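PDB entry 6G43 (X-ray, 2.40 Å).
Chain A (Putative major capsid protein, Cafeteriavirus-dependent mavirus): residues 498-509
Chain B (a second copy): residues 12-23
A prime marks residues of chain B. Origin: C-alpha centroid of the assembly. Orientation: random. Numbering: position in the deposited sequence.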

# COMPACT_ATOMS: atom_id res chain seq x y z
N ASP A 498 31.46 -2.99 27.59
CA ASP A 498 32.06 -4.32 27.46
C ASP A 498 31.03 -5.45 27.41
O ASP A 498 31.21 -6.42 26.67
CB ASP A 498 33.06 -4.57 28.59
CG ASP A 498 33.92 -5.80 28.35
OD1 ASP A 498 34.67 -5.82 27.34
OD2 ASP A 498 33.85 -6.75 29.16
N GLN A 499 29.96 -5.35 28.22
CA GLN A 499 28.84 -6.30 28.17
C GLN A 499 28.21 -6.36 26.77
O GLN A 499 28.05 -7.44 26.20
CB GLN A 499 27.75 -5.94 29.18
CG GLN A 499 28.01 -6.43 30.60
CD GLN A 499 26.93 -5.97 31.57
OE1 GLN A 499 26.76 -4.77 31.79
NE2 GLN A 499 26.20 -6.92 32.16
N LEU A 500 27.86 -5.19 26.26
CA LEU A 500 27.18 -5.06 24.97
C LEU A 500 28.06 -5.45 23.77
O LEU A 500 27.57 -6.08 22.83
CB LEU A 500 26.68 -3.62 24.81
CG LEU A 500 25.66 -3.12 25.84
CD1 LEU A 500 25.41 -1.63 25.64
CD2 LEU A 500 24.36 -3.90 25.77
N LEU A 501 29.34 -5.08 23.81
CA LEU A 501 30.31 -5.48 22.78
C LEU A 501 30.52 -7.00 22.71
O LEU A 501 30.66 -7.55 21.62
CB LEU A 501 31.66 -4.79 23.04
CG LEU A 501 31.75 -3.30 22.70
CD1 LEU A 501 32.94 -2.66 23.40
CD2 LEU A 501 31.85 -3.09 21.19
N ARG A 502 30.55 -7.65 23.87
CA ARG A 502 30.72 -9.11 23.97
C ARG A 502 29.45 -9.93 23.74
O ARG A 502 29.52 -11.16 23.66
CB ARG A 502 31.30 -9.47 25.35
CG ARG A 502 32.78 -9.13 25.51
CD ARG A 502 33.37 -9.78 26.75
NE ARG A 502 34.82 -9.60 26.84
CZ ARG A 502 35.62 -10.17 27.75
NH1 ARG A 502 35.13 -10.99 28.69
NH2 ARG A 502 36.93 -9.93 27.73
N SER A 503 28.29 -9.28 23.62
CA SER A 503 27.01 -9.97 23.46
C SER A 503 26.91 -10.69 22.11
O SER A 503 27.59 -10.31 21.16
CB SER A 503 25.85 -8.98 23.60
OG SER A 503 25.89 -8.33 24.86
N PRO A 504 26.05 -11.73 22.01
CA PRO A 504 25.92 -12.46 20.74
C PRO A 504 25.32 -11.62 19.61
O PRO A 504 24.49 -10.74 19.87
CB PRO A 504 24.98 -13.63 21.09
CG PRO A 504 24.95 -13.70 22.58
CD PRO A 504 25.17 -12.30 23.05
N LEU A 505 25.75 -11.90 18.38
CA LEU A 505 25.25 -11.20 17.20
C LEU A 505 23.84 -11.62 16.85
O LEU A 505 23.46 -12.78 17.03
CB LEU A 505 26.16 -11.47 16.00
CG LEU A 505 27.51 -10.75 16.01
CD1 LEU A 505 28.48 -11.45 15.07
CD2 LEU A 505 27.34 -9.28 15.64
N LYS A 506 23.07 -10.66 16.34
CA LYS A 506 21.72 -10.89 15.85
C LYS A 506 21.60 -10.20 14.49
O LYS A 506 21.36 -8.99 14.41
CB LYS A 506 20.70 -10.33 16.86
CG LYS A 506 19.24 -10.49 16.46
CD LYS A 506 18.31 -9.94 17.53
CE LYS A 506 16.89 -9.73 17.02
NZ LYS A 506 16.13 -11.00 16.86
N LEU A 507 21.80 -10.98 13.43
CA LEU A 507 21.70 -10.50 12.06
C LEU A 507 20.27 -10.61 11.50
O LEU A 507 19.95 -9.98 10.49
CB LEU A 507 22.67 -11.28 11.16
CG LEU A 507 24.15 -11.18 11.55
CD1 LEU A 507 24.99 -12.25 10.87
CD2 LEU A 507 24.70 -9.79 11.23
N THR A 508 19.43 -11.41 12.16
CA THR A 508 18.05 -11.67 11.74
C THR A 508 17.12 -11.68 12.94
O THR A 508 17.56 -11.53 14.08
CB THR A 508 17.95 -13.05 11.04
OG1 THR A 508 18.36 -14.08 11.94
CG2 THR A 508 18.82 -13.09 9.80
N ASP A 509 15.83 -11.86 12.68
CA ASP A 509 14.85 -12.15 13.73
C ASP A 509 15.11 -13.53 14.35
O ASP A 509 15.73 -14.40 13.73
CB ASP A 509 13.43 -12.07 13.16
CG ASP A 509 12.98 -10.64 12.88
OD1 ASP A 509 13.79 -9.85 12.35
OD2 ASP A 509 11.82 -10.31 13.19
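Chain B, residues 12-23: DTVLQAPYAYNW

Chain B runs beside chain A as an extended strand that ends at Gln16′, then a loop and a 3-10 turn from Tyr19′ to Tyr21′. The strand crosses the helix that carries Asp498 to Leu501 at -61°, with axes 7.4 Å apart at closest approach. Beyond the helix it pairs in parallel, Leu505 beside Leu15′ (CA to CA 5.0 Å) and Lys506 beside Gln16′ (CA to CA 4.7 Å). Three backbone hydrogen bonds fix this register: Leu15′ N to Pro504 O, 2.9 Å; Lys506 N to Leu15′ O, 3.0 Å; Ala17′ N to Lys506 O, 3.2 Å.

Thr13′ points toward chain A with chi1 p. Its OG1 donates to Ser503 OG at 2.7 Å. Ser503, chi1 m, passes its proton back to the helix, OG to Gln499 O at 2.7 Å. Leu15′, t,p, sets both methyls against the helix: CD1 is 3.7 Å from Leu500 O, CD2 4.2 Å from Leu501 O and 4.5 Å from Leu505 CD2. Lys506 is extended through chi3, so its CE lies 3.6 Å from Gln16′ NE2. Chi4 turns p, and NZ donates a hydrogen bond to Thr508 O at 3.2 Å. Leu507, m,t, brings CD2 to 3.9 Å from Ala17′ CB and CD1 to 3.8 Å from Asn22′ CB. Tyr19′ is t and offers its ring edge: CE1 is 3.4 Å from Thr508 CG2.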

# COMPACT_ATOMS: atom_id res chain seq x y z
N ASP B 12 19.05 -10.56 29.48
CA ASP B 12 20.19 -10.84 28.62
C ASP B 12 20.25 -9.85 27.47
O ASP B 12 19.23 -9.28 27.07
CB ASP B 12 20.12 -12.26 28.06
CG ASP B 12 20.12 -13.33 29.14
OD1 ASP B 12 20.80 -13.14 30.18
OD2 ASP B 12 19.45 -14.36 28.94
N THR B 13 21.46 -9.65 26.94
CA THR B 13 21.71 -8.68 25.88
C THR B 13 22.05 -9.35 24.55
O THR B 13 22.54 -10.48 24.52
CB THR B 13 22.84 -7.70 26.26
OG1 THR B 13 23.97 -8.44 26.74
CG2 THR B 13 22.38 -6.74 27.34
N VAL B 14 21.77 -8.64 23.46
CA VAL B 14 22.17 -9.04 22.10
C VAL B 14 22.67 -7.81 21.34
O VAL B 14 22.28 -6.69 21.64
CB VAL B 14 21.03 -9.72 21.32
CG1 VAL B 14 20.69 -11.07 21.94
CG2 VAL B 14 19.78 -8.84 21.24
N LEU B 15 23.53 -8.05 20.36
CA LEU B 15 24.08 -6.98 19.52
C LEU B 15 23.51 -7.10 18.11
O LEU B 15 23.89 -8.00 17.36
CB LEU B 15 25.62 -7.05 19.51
CG LEU B 15 26.38 -5.86 18.92
CD1 LEU B 15 26.18 -4.60 19.76
CD2 LEU B 15 27.86 -6.18 18.81
N GLN B 16 22.58 -6.22 17.77
CA GLN B 16 21.95 -6.21 16.46
C GLN B 16 22.89 -5.60 15.42
O GLN B 16 23.58 -4.62 15.70
CB GLN B 16 20.64 -5.42 16.49
CG GLN B 16 19.50 -6.14 17.19
CD GLN B 16 18.18 -5.38 17.12
OE1 GLN B 16 18.15 -4.15 17.03
NE2 GLN B 16 17.07 -6.12 17.18
N ALA B 17 22.91 -6.20 14.23
CA ALA B 17 23.71 -5.73 13.11
C ALA B 17 22.97 -5.99 11.79
O ALA B 17 22.16 -6.91 11.72
CB ALA B 17 25.07 -6.42 13.10
N PRO B 18 23.24 -5.17 10.75
CA PRO B 18 22.53 -5.34 9.47
C PRO B 18 22.70 -6.71 8.82
O PRO B 18 23.72 -7.38 9.02
CB PRO B 18 23.16 -4.26 8.57
CG PRO B 18 23.72 -3.25 9.49
CD PRO B 18 24.14 -4.00 10.72
N TYR B 19 21.71 -7.10 8.02
CA TYR B 19 21.73 -8.35 7.26
C TYR B 19 22.83 -8.36 6.18
O TYR B 19 23.25 -9.43 5.74
CB TYR B 19 20.36 -8.58 6.62
CG TYR B 19 20.12 -10.00 6.13
CD1 TYR B 19 19.98 -11.05 7.04
CD2 TYR B 19 20.03 -10.29 4.77
CE1 TYR B 19 19.75 -12.35 6.60
CE2 TYR B 19 19.80 -11.59 4.32
CZ TYR B 19 19.66 -12.61 5.24
OH TYR B 19 19.45 -13.90 4.81
N ALA B 20 23.30 -7.18 5.77
CA ALA B 20 24.46 -7.05 4.88
C ALA B 20 25.74 -7.71 5.42
O ALA B 20 26.55 -8.21 4.64
CB ALA B 20 24.73 -5.58 4.59
N TYR B 21 25.91 -7.70 6.74
CA TYR B 21 27.07 -8.34 7.38
C TYR B 21 26.95 -9.86 7.49
O TYR B 21 27.95 -10.53 7.77
CB TYR B 21 27.35 -7.73 8.77
CG TYR B 21 27.91 -6.31 8.76
CD1 TYR B 21 28.86 -5.90 7.82
CD2 TYR B 21 27.51 -5.39 9.73
CE1 TYR B 21 29.37 -4.61 7.83
CE2 TYR B 21 28.02 -4.10 9.75
CZ TYR B 21 28.95 -3.71 8.80
OH TYR B 21 29.45 -2.43 8.81
N ASN B 22 25.75 -10.42 7.27
CA ASN B 22 25.61 -11.85 7.03
C ASN B 22 26.11 -12.14 5.62
O ASN B 22 25.33 -12.19 4.66
CB ASN B 22 24.15 -12.31 7.21
CG ASN B 22 23.97 -13.81 7.00
OD1 ASN B 22 24.81 -14.61 7.42
ND2 ASN B 22 22.89 -14.20 6.35
N TRP B 23 27.42 -12.33 5.49
CA TRP B 23 28.09 -12.44 4.19
C TRP B 23 27.63 -13.70 3.46
O TRP B 23 27.62 -14.78 4.07
CB TRP B 23 29.62 -12.48 4.34
CG TRP B 23 30.21 -11.36 5.16
CD1 TRP B 23 30.60 -11.43 6.47
CD2 TRP B 23 30.49 -10.02 4.73
NE1 TRP B 23 31.09 -10.22 6.88
CE2 TRP B 23 31.04 -9.34 5.84
CE3 TRP B 23 30.32 -9.33 3.53
CZ2 TRP B 23 31.42 -8.00 5.78
CZ3 TRP B 23 30.71 -7.99 3.46
CH2 TRP B 23 31.25 -7.34 4.59